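Long-range contact in decapping and exoribonuclease protein 1 (Kluyveromyces lactis, PDB 4GPS), which removes NAD caps and m7G cap structures from RNA 5' ends and degrades RNA in the 5'-3' direction, using a divalent metal cation: residues A[387-401]-A[409-421]. Sequence-based numbering, arbitrary orientation.
Sequences NLLLLSQESTSTTFK and TLSISPASQFVTA
Ile412 packs against the last turns of the helix ending at Gln393 and meets Leu388, Leu391 and Phe400 at once. Its CG2, anti to the backbone N while CG1 (chi1 -55°) runs beside it, touches Leu391 CD1 at 3.5 Å and Phe400 CD2 at 3.7 Å; Ile412 CD1 touches Leu388 CD2 at 4.0 Å. Next, Ser413 and Lys401 form an antiparallel hydrogen-bonded pair: Lys401 N gives Ser413 O a bond of 2.9 Å almost in line with the carbonyl, whereas the return bond from Ser413 N is weak. Pro414, opposite Phe400 in the non-hydrogen-bonded pair, lays its CB against the side chain of Ser397. Ala415 N then donates to Thr399 O (2.8 Å, 169°). Ser397 OG donates to Ala415 O at 3.1 Å, tilted from the carbonyl plane, and a water bridges this oxygen to Thr399 N. With an alanine replacing Ser397, Ala415 O would probably be left without its hydroxyl donor. Farther on, Gln417 OE1 meets Thr396 CG2. Within this RAI1-like PD-(D/E)XK nuclease, away from the metal and substrate sites, the 399-404/409-414 beta hairpin packs against helix 370-393, with strands 198-204 and 60-63 pairing antiparallel through Phe400-Met202 and Ile412-Leu60 backbone bonds.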
loop_
_atom_site.group_PDB
_atom_site.type_symbol
_atom_site.label_atom_id
_atom_site.label_comp_id
_atom_site.label_asym_id
_atom_site.label_seq_id
_atom_site.Cartn_x
_atom_site.Cartn_y
_atom_site.Cartn_z
ATOM N N ASN A 387 -6.114 -17.452 14.895
ATOM C CA ASN A 387 -6.734 -18.541 14.191
ATOM C C ASN A 387 -5.836 -19.310 13.217
ATOM O O ASN A 387 -5.956 -20.545 13.102
ATOM C CB ASN A 387 -8.015 -18.038 13.519
ATOM C CG ASN A 387 -9.152 -17.865 14.520
ATOM O OD1 ASN A 387 -9.616 -18.834 15.110
ATOM N ND2 ASN A 387 -9.593 -16.637 14.719
ATOM N N LEU A 388 -4.927 -18.635 12.519
ATOM C CA LEU A 388 -4.079 -19.424 11.629
ATOM C C LEU A 388 -3.148 -20.271 12.484
ATOM O O LEU A 388 -2.826 -21.400 12.108
ATOM C CB LEU A 388 -3.277 -18.552 10.656
ATOM C CG LEU A 388 -4.177 -17.936 9.590
ATOM C CD1 LEU A 388 -3.496 -16.796 8.919
ATOM C CD2 LEU A 388 -4.548 -18.988 8.595
ATOM N N LEU A 389 -2.728 -19.755 13.641
ATOM C CA LEU A 389 -1.835 -20.542 14.485
ATOM C C LEU A 389 -2.592 -21.714 15.100
ATOM O O LEU A 389 -2.085 -22.832 15.136
ATOM C CB LEU A 389 -1.219 -19.690 15.590
ATOM C CG LEU A 389 -0.235 -18.638 15.094
ATOM C CD1 LEU A 389 0.371 -17.955 16.291
ATOM C CD2 LEU A 389 0.836 -19.285 14.218
ATOM N N LEU A 390 -3.807 -21.457 15.576
ATOM C CA LEU A 390 -4.608 -22.505 16.164
ATOM C C LEU A 390 -4.846 -23.635 15.147
ATOM O O LEU A 390 -4.599 -24.806 15.441
ATOM C CB LEU A 390 -5.942 -21.938 16.641
ATOM C CG LEU A 390 -6.858 -22.989 17.266
ATOM C CD1 LEU A 390 -6.098 -23.631 18.410
ATOM C CD2 LEU A 390 -8.166 -22.370 17.763
ATOM N N LEU A 391 -5.310 -23.281 13.947
ATOM C CA LEU A 391 -5.584 -24.279 12.913
ATOM C C LEU A 391 -4.363 -25.052 12.443
ATOM O O LEU A 391 -4.477 -26.220 12.130
ATOM C CB LEU A 391 -6.236 -23.634 11.688
ATOM C CG LEU A 391 -7.685 -23.168 11.791
ATOM C CD1 LEU A 391 -8.115 -22.542 10.490
ATOM C CD2 LEU A 391 -8.572 -24.345 12.142
ATOM N N SER A 392 -3.199 -24.410 12.417
ATOM C CA SER A 392 -1.987 -25.062 11.926
ATOM C C SER A 392 -1.381 -26.129 12.834
ATOM O O SER A 392 -0.645 -26.994 12.352
ATOM C CB SER A 392 -0.907 -24.018 11.553
ATOM O OG SER A 392 -0.208 -23.514 12.689
ATOM N N GLN A 393 -1.666 -26.074 14.130
ATOM C CA GLN A 393 -1.143 -27.080 15.058
ATOM C C GLN A 393 -1.918 -28.359 14.773
ATOM O O GLN A 393 -1.339 -29.437 14.561
ATOM C CB GLN A 393 -1.389 -26.641 16.501
ATOM C CG GLN A 393 -0.774 -25.304 16.790
ATOM C CD GLN A 393 -1.257 -24.680 18.080
ATOM O OE1 GLN A 393 -2.462 -24.550 18.316
ATOM N NE2 GLN A 393 -0.312 -24.267 18.921
ATOM N N GLU A 394 -3.240 -28.184 14.744
ATOM C CA GLU A 394 -4.231 -29.227 14.503
ATOM C C GLU A 394 -4.412 -29.529 13.006
ATOM O O GLU A 394 -5.541 -29.694 12.534
ATOM C CB GLU A 394 -5.571 -28.767 15.093
ATOM C CG GLU A 394 -5.503 -28.264 16.545
ATOM C CD GLU A 394 -6.734 -27.437 16.957
ATOM O OE1 GLU A 394 -6.940 -27.244 18.183
ATOM O OE2 GLU A 394 -7.488 -26.972 16.060
ATOM N N SER A 395 -3.309 -29.604 12.261
ATOM C CA SER A 395 -3.380 -29.872 10.826
ATOM C C SER A 395 -2.018 -30.209 10.216
ATOM O O SER A 395 -0.974 -29.998 10.835
ATOM C CB SER A 395 -3.989 -28.661 10.105
ATOM O OG SER A 395 -3.972 -28.815 8.694
ATOM N N THR A 396 -2.052 -30.743 8.998
ATOM C CA THR A 396 -0.859 -31.135 8.238
ATOM C C THR A 396 -0.625 -30.061 7.177
ATOM O O THR A 396 0.351 -30.095 6.413
ATOM C CB THR A 396 -1.086 -32.478 7.499
ATOM O OG1 THR A 396 -1.809 -33.374 8.352
ATOM C CG2 THR A 396 0.249 -33.116 7.110
ATOM N N SER A 397 -1.549 -29.113 7.122
ATOM C CA SER A 397 -1.450 -28.048 6.145
ATOM C C SER A 397 -0.831 -26.795 6.748
ATOM O O SER A 397 -1.232 -26.334 7.818
ATOM C CB SER A 397 -2.842 -27.725 5.558
ATOM O OG SER A 397 -3.233 -28.652 4.546
ATOM N N THR A 398 0.170 -26.270 6.053
ATOM C CA THR A 398 0.826 -25.056 6.478
ATOM C C THR A 398 0.212 -23.898 5.668
ATOM O O THR A 398 0.364 -22.726 6.022
ATOM C CB THR A 398 2.372 -25.139 6.239
ATOM O OG1 THR A 398 2.663 -25.422 4.855
ATOM C CG2 THR A 398 2.967 -26.216 7.095
ATOM N N THR A 399 -0.486 -24.222 4.577
ATOM C CA THR A 399 -1.080 -23.175 3.754
ATOM C C THR A 399 -2.623 -23.170 3.820
ATOM O O THR A 399 -3.266 -24.218 3.730
ATOM C CB THR A 399 -0.576 -23.280 2.282
ATOM O OG1 THR A 399 0.863 -23.331 2.266
ATOM C CG2 THR A 399 -1.019 -22.070 1.487
ATOM N N PHE A 400 -3.193 -21.971 3.969
ATOM C CA PHE A 400 -4.628 -21.762 4.115
ATOM C C PHE A 400 -5.234 -20.735 3.157
ATOM O O PHE A 400 -4.611 -19.721 2.850
ATOM C CB PHE A 400 -4.934 -21.293 5.557
ATOM C CG PHE A 400 -4.530 -22.275 6.623
ATOM C CD1 PHE A 400 -3.203 -22.366 7.044
ATOM C CD2 PHE A 400 -5.461 -23.156 7.159
ATOM C CE1 PHE A 400 -2.810 -23.323 7.976
ATOM C CE2 PHE A 400 -5.065 -24.123 8.098
ATOM C CZ PHE A 400 -3.740 -24.203 8.504
ATOM N N LYS A 401 -6.453 -20.991 2.688
ATOM C CA LYS A 401 -7.127 -20.031 1.827
ATOM C C LYS A 401 -7.838 -19.096 2.794
ATOM O O LYS A 401 -8.622 -19.547 3.631
ATOM C CB LYS A 401 -8.170 -20.695 0.929
ATOM C CG LYS A 401 -7.612 -21.574 -0.177
ATOM C CD LYS A 401 -8.677 -21.809 -1.245
ATOM C CE LYS A 401 -8.135 -22.615 -2.421
ATOM N NZ LYS A 401 -9.118 -22.606 -3.555
ATOM N N THR A 409 -17.281 -11.491 6.839
ATOM C CA THR A 409 -17.219 -12.822 7.426
ATOM C C THR A 409 -15.908 -13.472 6.955
ATOM O O THR A 409 -15.659 -13.609 5.748
ATOM C CB THR A 409 -18.393 -13.703 6.999
ATOM O OG1 THR A 409 -19.571 -13.281 7.696
ATOM C CG2 THR A 409 -18.109 -15.174 7.332
ATOM N N LEU A 410 -15.076 -13.861 7.915
ATOM C CA LEU A 410 -13.788 -14.475 7.642
ATOM C C LEU A 410 -13.898 -15.990 7.464
ATOM O O LEU A 410 -14.499 -16.656 8.289
ATOM C CB LEU A 410 -12.820 -14.166 8.812
ATOM C CG LEU A 410 -11.548 -15.024 8.903
ATOM C CD1 LEU A 410 -10.668 -14.690 7.708
ATOM C CD2 LEU A 410 -10.814 -14.790 10.222
ATOM N N SER A 411 -13.309 -16.521 6.393
ATOM C CA SER A 411 -13.292 -17.969 6.113
ATOM C C SER A 411 -11.876 -18.518 5.930
ATOM O O SER A 411 -11.130 -18.027 5.087
ATOM C CB SER A 411 -14.081 -18.293 4.849
ATOM O OG SER A 411 -15.434 -18.468 5.163
ATOM N N ILE A 412 -11.519 -19.537 6.708
ATOM C CA ILE A 412 -10.198 -20.160 6.620
ATOM C C ILE A 412 -10.320 -21.683 6.447
ATOM O O ILE A 412 -10.912 -22.378 7.267
ATOM C CB ILE A 412 -9.339 -19.897 7.884
ATOM C CG1 ILE A 412 -9.236 -18.399 8.155
ATOM C CG2 ILE A 412 -7.932 -20.430 7.666
ATOM C CD1 ILE A 412 -8.355 -18.034 9.354
ATOM N N SER A 413 -9.765 -22.207 5.369
ATOM C CA SER A 413 -9.806 -23.640 5.119
ATOM C C SER A 413 -8.436 -24.019 4.585
ATOM O O SER A 413 -7.786 -23.234 3.890
ATOM C CB SER A 413 -10.890 -23.970 4.105
ATOM O OG SER A 413 -10.808 -23.063 3.037
ATOM N N PRO A 414 -7.981 -25.232 4.898
ATOM C CA PRO A 414 -6.663 -25.682 4.442
ATOM C C PRO A 414 -6.560 -25.865 2.939
ATOM O O PRO A 414 -7.511 -26.293 2.301
ATOM C CB PRO A 414 -6.465 -26.989 5.211
ATOM C CG PRO A 414 -7.849 -27.537 5.284
ATOM C CD PRO A 414 -8.719 -26.319 5.568
ATOM N N ALA A 415 -5.410 -25.499 2.383
ATOM C CA ALA A 415 -5.152 -25.661 0.956
ATOM C C ALA A 415 -4.242 -26.888 0.845
ATOM O O ALA A 415 -3.527 -27.210 1.791
ATOM C CB ALA A 415 -4.463 -24.444 0.414
ATOM N N SER A 416 -4.257 -27.567 -0.292
ATOM C CA SER A 416 -3.442 -28.773 -0.452
ATOM C C SER A 416 -1.969 -28.649 -0.083
ATOM O O SER A 416 -1.329 -27.649 -0.402
ATOM C CB SER A 416 -3.520 -29.280 -1.891
ATOM O OG SER A 416 -2.765 -30.478 -2.023
ATOM N N GLN A 417 -1.427 -29.678 0.564
ATOM C CA GLN A 417 -0.011 -29.687 0.928
ATOM C C GLN A 417 0.836 -30.134 -0.283
ATOM O O GLN A 417 2.055 -30.264 -0.181
ATOM C CB GLN A 417 0.228 -30.641 2.082
ATOM C CG GLN A 417 0.114 -32.096 1.676
ATOM C CD GLN A 417 -0.399 -32.964 2.808
ATOM O OE1 GLN A 417 0.070 -32.854 3.950
ATOM N NE2 GLN A 417 -1.369 -33.837 2.504
ATOM N N PHE A 418 0.188 -30.363 -1.426
ATOM C CA PHE A 418 0.894 -30.783 -2.637
ATOM C C PHE A 418 0.893 -29.673 -3.674
ATOM O O PHE A 418 1.388 -29.837 -4.789
ATOM C CB PHE A 418 0.237 -32.042 -3.220
ATOM C CG PHE A 418 0.319 -33.232 -2.309
ATOM C CD1 PHE A 418 -0.844 -33.835 -1.820
ATOM C CD2 PHE A 418 1.562 -33.703 -1.881
ATOM C CE1 PHE A 418 -0.776 -34.880 -0.916
ATOM C CE2 PHE A 418 1.652 -34.757 -0.971
ATOM C CZ PHE A 418 0.469 -35.346 -0.483
ATOM N N VAL A 419 0.346 -28.531 -3.290
ATOM C CA VAL A 419 0.261 -27.412 -4.202
ATOM C C VAL A 419 1.024 -26.176 -3.725
ATOM O O VAL A 419 0.842 -25.727 -2.595
ATOM C CB VAL A 419 -1.219 -27.025 -4.422
ATOM C CG1 VAL A 419 -1.318 -25.743 -5.249
ATOM C CG2 VAL A 419 -1.952 -28.176 -5.084
ATOM N N THR A 420 1.893 -25.637 -4.575
ATOM C CA THR A 420 2.606 -24.422 -4.202
ATOM C C THR A 420 2.240 -23.298 -5.163
ATOM O O THR A 420 2.295 -23.463 -6.380
ATOM C CB THR A 420 4.141 -24.586 -4.199
ATOM O OG1 THR A 420 4.519 -25.601 -3.267
ATOM C CG2 THR A 420 4.785 -23.301 -3.739
ATOM N N ALA A 421 1.832 -22.166 -4.599
ATOM C CA ALA A 421 1.478 -20.989 -5.384
ATOM C C ALA A 421 2.702 -20.083 -5.387
ATOM O O ALA A 421 3.156 -19.647 -4.326
ATOM C CB ALA A 421 0.294 -20.272 -4.755
HETATM O O HOH W 1 -0.624 -26.709 2.883
#